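Local structure of oxysterol-binding protein homolog 1 (Saccharomyces cerevisiae, 5H28) at residues S165-P170 with E174-N179; K58-H63 with I75-N80. The protein carries sterols and other lipids between membranes without vesicles, its ankyrin-repeat domain, the part described here, targeting it to the nucleus-vacuole junction through NVJ1. All coordinates share one frame; numbering follows the deposited sequence.

Contact 1 (S165-P170 with E174-N179); sequences SILSSP and ELLDIN
Where helix 160-167 leads through a turn into the short helix 172-175, I166 and L167 meet L176 and I178 of the chain just after it in an apolar helix-to-loop contact. CD2 of L176 is the atom both helix residues share. It lies 3.6 Å from CG2 of I166, the branch methyl rather than the CG1 arm, and 4.0 Å from CD2 of L167, whose side chain it crosses at about a right angle. L176 reaches both because its CG stands anti to the backbone N (chi1 175°). In this all-helical ankyrin-repeat domain the same residues also touch other helices: I166 and L176 rest on helix 130-156, while L167 and I178 touch helix 199-207. A looser pair completes the patch, CD1 of L167 and CD1 of I178 standing 4.3 Å apart. I178 sits in the middle of an Asx turn, in which N179 N donates to D177 OD1 over 2.9 Å, approaching from above the carboxylate plane, 63° out of it. The N179 side chain, through ND2 and OD1, bonds G209 O and D211 N. At the exposed end of the contact a water donates to P170 O at 2.8 Å and, weakly, to E174 OE1 at 3.5 Å.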
loop_
_atom_site.group_PDB
_atom_site.type_symbol
_atom_site.label_atom_id
_atom_site.label_comp_id
_atom_site.label_asym_id
_atom_site.label_seq_id
_atom_site.Cartn_x
_atom_site.Cartn_y
_atom_site.Cartn_z
ATOM N N SER A 165 7.409 -5.346 -6.658
ATOM C CA SER A 165 7.456 -4.416 -5.532
ATOM C C SER A 165 6.276 -3.445 -5.532
ATOM O O SER A 165 5.758 -3.079 -4.474
ATOM C CB SER A 165 8.768 -3.627 -5.552
ATOM O OG SER A 165 9.867 -4.444 -5.177
ATOM N N ILE A 166 5.848 -3.024 -6.717
ATOM C CA ILE A 166 4.735 -2.091 -6.823
ATOM C C ILE A 166 3.406 -2.716 -6.424
ATOM O O ILE A 166 2.665 -2.151 -5.624
ATOM C CB ILE A 166 4.607 -1.537 -8.256
ATOM C CG1 ILE A 166 5.854 -0.726 -8.608
ATOM C CG2 ILE A 166 3.360 -0.664 -8.378
ATOM C CD1 ILE A 166 5.952 -0.390 -10.076
ATOM N N LEU A 167 3.104 -3.889 -6.969
ATOM C CA LEU A 167 1.835 -4.530 -6.659
ATOM C C LEU A 167 1.762 -5.195 -5.289
ATOM O O LEU A 167 0.668 -5.472 -4.798
ATOM C CB LEU A 167 1.466 -5.531 -7.761
ATOM C CG LEU A 167 1.265 -4.893 -9.143
ATOM C CD1 LEU A 167 0.662 -5.903 -10.098
ATOM C CD2 LEU A 167 0.346 -3.686 -9.027
ATOM N N SER A 168 2.912 -5.444 -4.668
ATOM C CA SER A 168 2.929 -6.068 -3.348
ATOM C C SER A 168 2.774 -5.031 -2.235
ATOM O O SER A 168 2.622 -5.381 -1.067
ATOM C CB SER A 168 4.223 -6.865 -3.148
ATOM O OG SER A 168 5.368 -6.039 -3.281
ATOM N N SER A 169 2.802 -3.754 -2.607
ATOM C CA SER A 169 2.658 -2.661 -1.648
ATOM C C SER A 169 1.243 -2.585 -1.087
ATOM O O SER A 169 0.273 -2.472 -1.839
ATOM C CB SER A 169 2.998 -1.327 -2.316
ATOM O OG SER A 169 2.468 -0.241 -1.573
ATOM N N PRO A 170 1.105 -2.639 0.248
ATOM C CA PRO A 170 -0.232 -2.567 0.844
ATOM C C PRO A 170 -0.994 -1.309 0.422
ATOM O O PRO A 170 -2.187 -1.362 0.138
ATOM C CB PRO A 170 0.062 -2.598 2.343
ATOM C CG PRO A 170 1.294 -3.448 2.415
ATOM C CD PRO A 170 2.127 -2.900 1.277
ATOM N N GLU A 174 -4.930 -0.320 -2.938
ATOM C CA GLU A 174 -6.107 0.533 -3.079
ATOM C C GLU A 174 -5.875 1.814 -3.879
ATOM O O GLU A 174 -6.830 2.416 -4.371
ATOM C CB GLU A 174 -6.661 0.910 -1.701
ATOM C CG GLU A 174 -7.922 0.157 -1.296
ATOM C CD GLU A 174 -7.709 -1.338 -1.184
ATOM O OE1 GLU A 174 -6.885 -1.763 -0.346
ATOM O OE2 GLU A 174 -8.367 -2.091 -1.934
ATOM N N LEU A 175 -4.620 2.238 -4.016
ATOM C CA LEU A 175 -4.337 3.470 -4.750
ATOM C C LEU A 175 -3.879 3.287 -6.191
ATOM O O LEU A 175 -3.709 4.263 -6.922
ATOM C CB LEU A 175 -3.327 4.323 -3.980
ATOM C CG LEU A 175 -3.873 4.858 -2.652
ATOM C CD1 LEU A 175 -2.868 5.815 -2.042
ATOM C CD2 LEU A 175 -5.207 5.562 -2.878
ATOM N N LEU A 176 -3.664 2.040 -6.589
ATOM C CA LEU A 176 -3.273 1.730 -7.960
ATOM C C LEU A 176 -4.185 0.606 -8.431
ATOM O O LEU A 176 -4.076 -0.528 -7.968
ATOM C CB LEU A 176 -1.812 1.276 -8.044
ATOM C CG LEU A 176 -1.384 0.819 -9.448
ATOM C CD1 LEU A 176 -1.507 1.981 -10.431
ATOM C CD2 LEU A 176 0.047 0.309 -9.417
ATOM N N ASP A 177 -5.100 0.934 -9.335
ATOM C CA ASP A 177 -6.037 -0.048 -9.862
ATOM C C ASP A 177 -5.515 -0.595 -11.183
ATOM O O ASP A 177 -5.491 0.109 -12.193
ATOM C CB ASP A 177 -7.409 0.602 -10.061
ATOM C CG ASP A 177 -8.460 -0.377 -10.548
ATOM O OD1 ASP A 177 -8.173 -1.590 -10.632
ATOM O OD2 ASP A 177 -9.584 0.076 -10.846
ATOM N N ILE A 178 -5.102 -1.857 -11.164
ATOM C CA ILE A 178 -4.568 -2.506 -12.353
ATOM C C ILE A 178 -5.613 -2.520 -13.472
ATOM O O ILE A 178 -5.269 -2.581 -14.649
ATOM C CB ILE A 178 -4.103 -3.954 -12.022
ATOM C CG1 ILE A 178 -3.284 -4.527 -13.179
ATOM C CG2 ILE A 178 -5.303 -4.839 -11.712
ATOM C CD1 ILE A 178 -2.630 -5.854 -12.853
ATOM N N ASN A 179 -6.886 -2.438 -13.098
ATOM C CA ASN A 179 -7.969 -2.437 -14.076
ATOM C C ASN A 179 -8.492 -1.054 -14.434
ATOM O O ASN A 179 -9.412 -0.922 -15.242
ATOM C CB ASN A 179 -9.123 -3.302 -13.572
ATOM C CG ASN A 179 -8.761 -4.764 -13.530
ATOM O OD1 ASN A 179 -8.353 -5.337 -14.539
ATOM N ND2 ASN A 179 -8.901 -5.381 -12.361
HETATM O O HOH W 1 -4.154 -2.878 1.468
#

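Contact 2 (K58-H63 with I75-N80); sequences KEIVHH and IHLDLN
I60 and V61, neighbours on helix 54-64, meet L77 and L79, alternate residues of the loop that follows it, and the contacts between them are all apolar. CG2 of I60 sits 3.9 Å from CD1 of L77. At a chi1 of -72° this CG2 stands anti to the backbone N and is the methyl that meets the leucine. V61 uses both branches: L79 CD1 faces its fork, 3.9 Å from CG2 and 4.1 Å from CG1, and the two side chains cross at about a right angle. Helix 44-51 adds A48, L45 and M44 to this interior, consistent with the predicted ankyrin repeat at 40-69, which spans both helices.

The hydrogen bonds run within each segment. H63 ND1 donates to E59 O at 2.8 Å, tilted 28° from the carbonyl plane, while H63 N reaches the same oxygen at 2.9 Å from the opposite face, so one carbonyl takes both the helical bond and the imidazole. On the loop, N80 N donates to D78 OD1 at 2.8 Å from above the carboxylate plane, which makes an Asx turn. The N80 side chain bonds T110 and N112.

Between the two segments themselves, then, methyl contact does the joining, and polar groups bond within each segment or to other parts of the fold; one residue on, a W64-L77 backbone hydrogen bond also ties helix to loop.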
loop_
_atom_site.group_PDB
_atom_site.type_symbol
_atom_site.label_atom_id
_atom_site.label_comp_id
_atom_site.label_asym_id
_atom_site.label_seq_id
_atom_site.Cartn_x
_atom_site.Cartn_y
_atom_site.Cartn_z
ATOM N N LYS A 58 9.635 11.614 15.467
ATOM C CA LYS A 58 10.546 11.363 14.365
ATOM C C LYS A 58 11.613 10.333 14.725
ATOM O O LYS A 58 11.913 9.444 13.928
ATOM C CB LYS A 58 11.234 12.649 13.921
ATOM C CG LYS A 58 12.201 12.403 12.799
ATOM C CD LYS A 58 13.043 13.600 12.467
ATOM C CE LYS A 58 14.174 13.195 11.544
ATOM N NZ LYS A 58 15.140 14.272 11.322
ATOM N N GLU A 59 12.195 10.459 15.913
ATOM C CA GLU A 59 13.226 9.521 16.339
ATOM C C GLU A 59 12.676 8.102 16.447
ATOM O O GLU A 59 13.347 7.144 16.077
ATOM C CB GLU A 59 13.822 9.935 17.686
ATOM C CG GLU A 59 14.590 11.253 17.677
ATOM C CD GLU A 59 15.754 11.263 16.706
ATOM O OE1 GLU A 59 16.439 10.230 16.568
ATOM O OE2 GLU A 59 15.994 12.322 16.092
ATOM N N ILE A 60 11.457 7.965 16.959
ATOM C CA ILE A 60 10.844 6.649 17.088
ATOM C C ILE A 60 10.710 5.996 15.715
ATOM O O ILE A 60 11.077 4.839 15.523
ATOM C CB ILE A 60 9.443 6.755 17.736
ATOM C CG1 ILE A 60 9.581 7.089 19.223
ATOM C CG2 ILE A 60 8.677 5.450 17.553
ATOM C CD1 ILE A 60 8.256 7.386 19.901
ATOM N N VAL A 61 10.197 6.754 14.752
ATOM C CA VAL A 61 10.008 6.235 13.407
ATOM C C VAL A 61 11.316 5.918 12.686
ATOM O O VAL A 61 11.458 4.850 12.090
ATOM C CB VAL A 61 9.168 7.216 12.554
ATOM C CG1 VAL A 61 9.163 6.778 11.099
ATOM C CG2 VAL A 61 7.739 7.266 13.087
ATOM N N HIS A 62 12.279 6.830 12.748
ATOM C CA HIS A 62 13.547 6.599 12.068
ATOM C C HIS A 62 14.396 5.509 12.705
ATOM O O HIS A 62 15.196 4.865 12.023
ATOM C CB HIS A 62 14.340 7.902 11.974
ATOM C CG HIS A 62 13.769 8.879 10.993
ATOM N ND1 HIS A 62 13.534 8.557 9.674
ATOM C CD2 HIS A 62 13.389 10.167 11.138
ATOM C CE1 HIS A 62 13.031 9.607 9.049
ATOM N NE2 HIS A 62 12.933 10.598 9.916
ATOM N N HIS A 63 14.215 5.286 14.001
ATOM C CA HIS A 63 14.979 4.260 14.708
ATOM C C HIS A 63 14.408 2.852 14.623
ATOM O O HIS A 63 15.144 1.892 14.400
ATOM C CB HIS A 63 15.095 4.584 16.202
ATOM C CG HIS A 63 16.220 5.508 16.549
ATOM N ND1 HIS A 63 16.169 6.866 16.320
ATOM C CD2 HIS A 63 17.425 5.267 17.116
ATOM C CE1 HIS A 63 17.295 7.422 16.730
ATOM N NE2 HIS A 63 18.074 6.473 17.218
ATOM N N ILE A 75 12.251 -5.137 17.544
ATOM C CA ILE A 75 10.868 -5.161 17.098
ATOM C C ILE A 75 10.764 -4.094 16.030
ATOM O O ILE A 75 11.214 -2.968 16.235
ATOM C CB ILE A 75 9.870 -4.764 18.207
ATOM C CG1 ILE A 75 9.989 -5.698 19.407
ATOM C CG2 ILE A 75 8.451 -4.803 17.652
ATOM C CD1 ILE A 75 9.070 -5.318 20.555
ATOM N N HIS A 76 10.199 -4.437 14.883
ATOM C CA HIS A 76 10.026 -3.430 13.857
ATOM C C HIS A 76 8.610 -2.903 13.965
ATOM O O HIS A 76 7.643 -3.576 13.598
ATOM C CB HIS A 76 10.308 -4.001 12.469
ATOM C CG HIS A 76 11.769 -4.162 12.187
ATOM N ND1 HIS A 76 12.410 -5.381 12.238
ATOM C CD2 HIS A 76 12.727 -3.245 11.920
ATOM C CE1 HIS A 76 13.699 -5.207 12.015
ATOM N NE2 HIS A 76 13.919 -3.920 11.819
ATOM N N LEU A 77 8.502 -1.695 14.508
ATOM C CA LEU A 77 7.214 -1.054 14.694
ATOM C C LEU A 77 6.517 -0.862 13.362
ATOM O O LEU A 77 7.138 -0.490 12.362
ATOM C CB LEU A 77 7.395 0.291 15.399
ATOM C CG LEU A 77 8.115 0.203 16.748
ATOM C CD1 LEU A 77 8.178 1.584 17.376
ATOM C CD2 LEU A 77 7.389 -0.776 17.672
ATOM N N ASP A 78 5.221 -1.141 13.360
ATOM C CA ASP A 78 4.393 -1.019 12.173
ATOM C C ASP A 78 3.821 0.391 12.134
ATOM O O ASP A 78 3.087 0.801 13.032
ATOM C CB ASP A 78 3.258 -2.043 12.239
ATOM C CG ASP A 78 2.461 -2.120 10.954
ATOM O OD1 ASP A 78 2.621 -1.234 10.088
ATOM O OD2 ASP A 78 1.665 -3.072 10.819
ATOM N N LEU A 79 4.167 1.141 11.096
ATOM C CA LEU A 79 3.676 2.500 10.953
ATOM C C LEU A 79 2.153 2.482 10.824
ATOM O O LEU A 79 1.477 3.461 11.139
ATOM C CB LEU A 79 4.299 3.135 9.708
ATOM C CG LEU A 79 4.571 4.636 9.723
ATOM C CD1 LEU A 79 5.447 4.988 10.914
ATOM C CD2 LEU A 79 5.256 5.028 8.422
ATOM N N ASN A 80 1.621 1.345 10.382
ATOM C CA ASN A 80 0.190 1.181 10.173
ATOM C C ASN A 80 -0.491 0.266 11.186
ATOM O O ASN A 80 -1.540 -0.313 10.901
ATOM C CB ASN A 80 -0.035 0.667 8.755
ATOM C CG ASN A 80 0.737 1.471 7.734
ATOM O OD1 ASN A 80 0.529 2.676 7.598
ATOM N ND2 ASN A 80 1.646 0.815 7.019
#

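In the fold
Both contacts set one face of a helix against a loop through aliphatic side chains, with an Asx turn that has a touching residue, I178 or L79, at its centre, yet they differ in depth. Contact 2 is core: all four of its touching residues are buried where helix 54-64 and the loop after it meet, and helix 44-51 touches all four side chains. Contact 1 is a surface contact although it lies nearer the centre of the chain, about 7 Å against about 17 Å between centres; a water bridges its exposed end, weakly on the E174 side. The two hold different helices, follow one another along the chain, and do not touch, their centres lying about 23 Å apart.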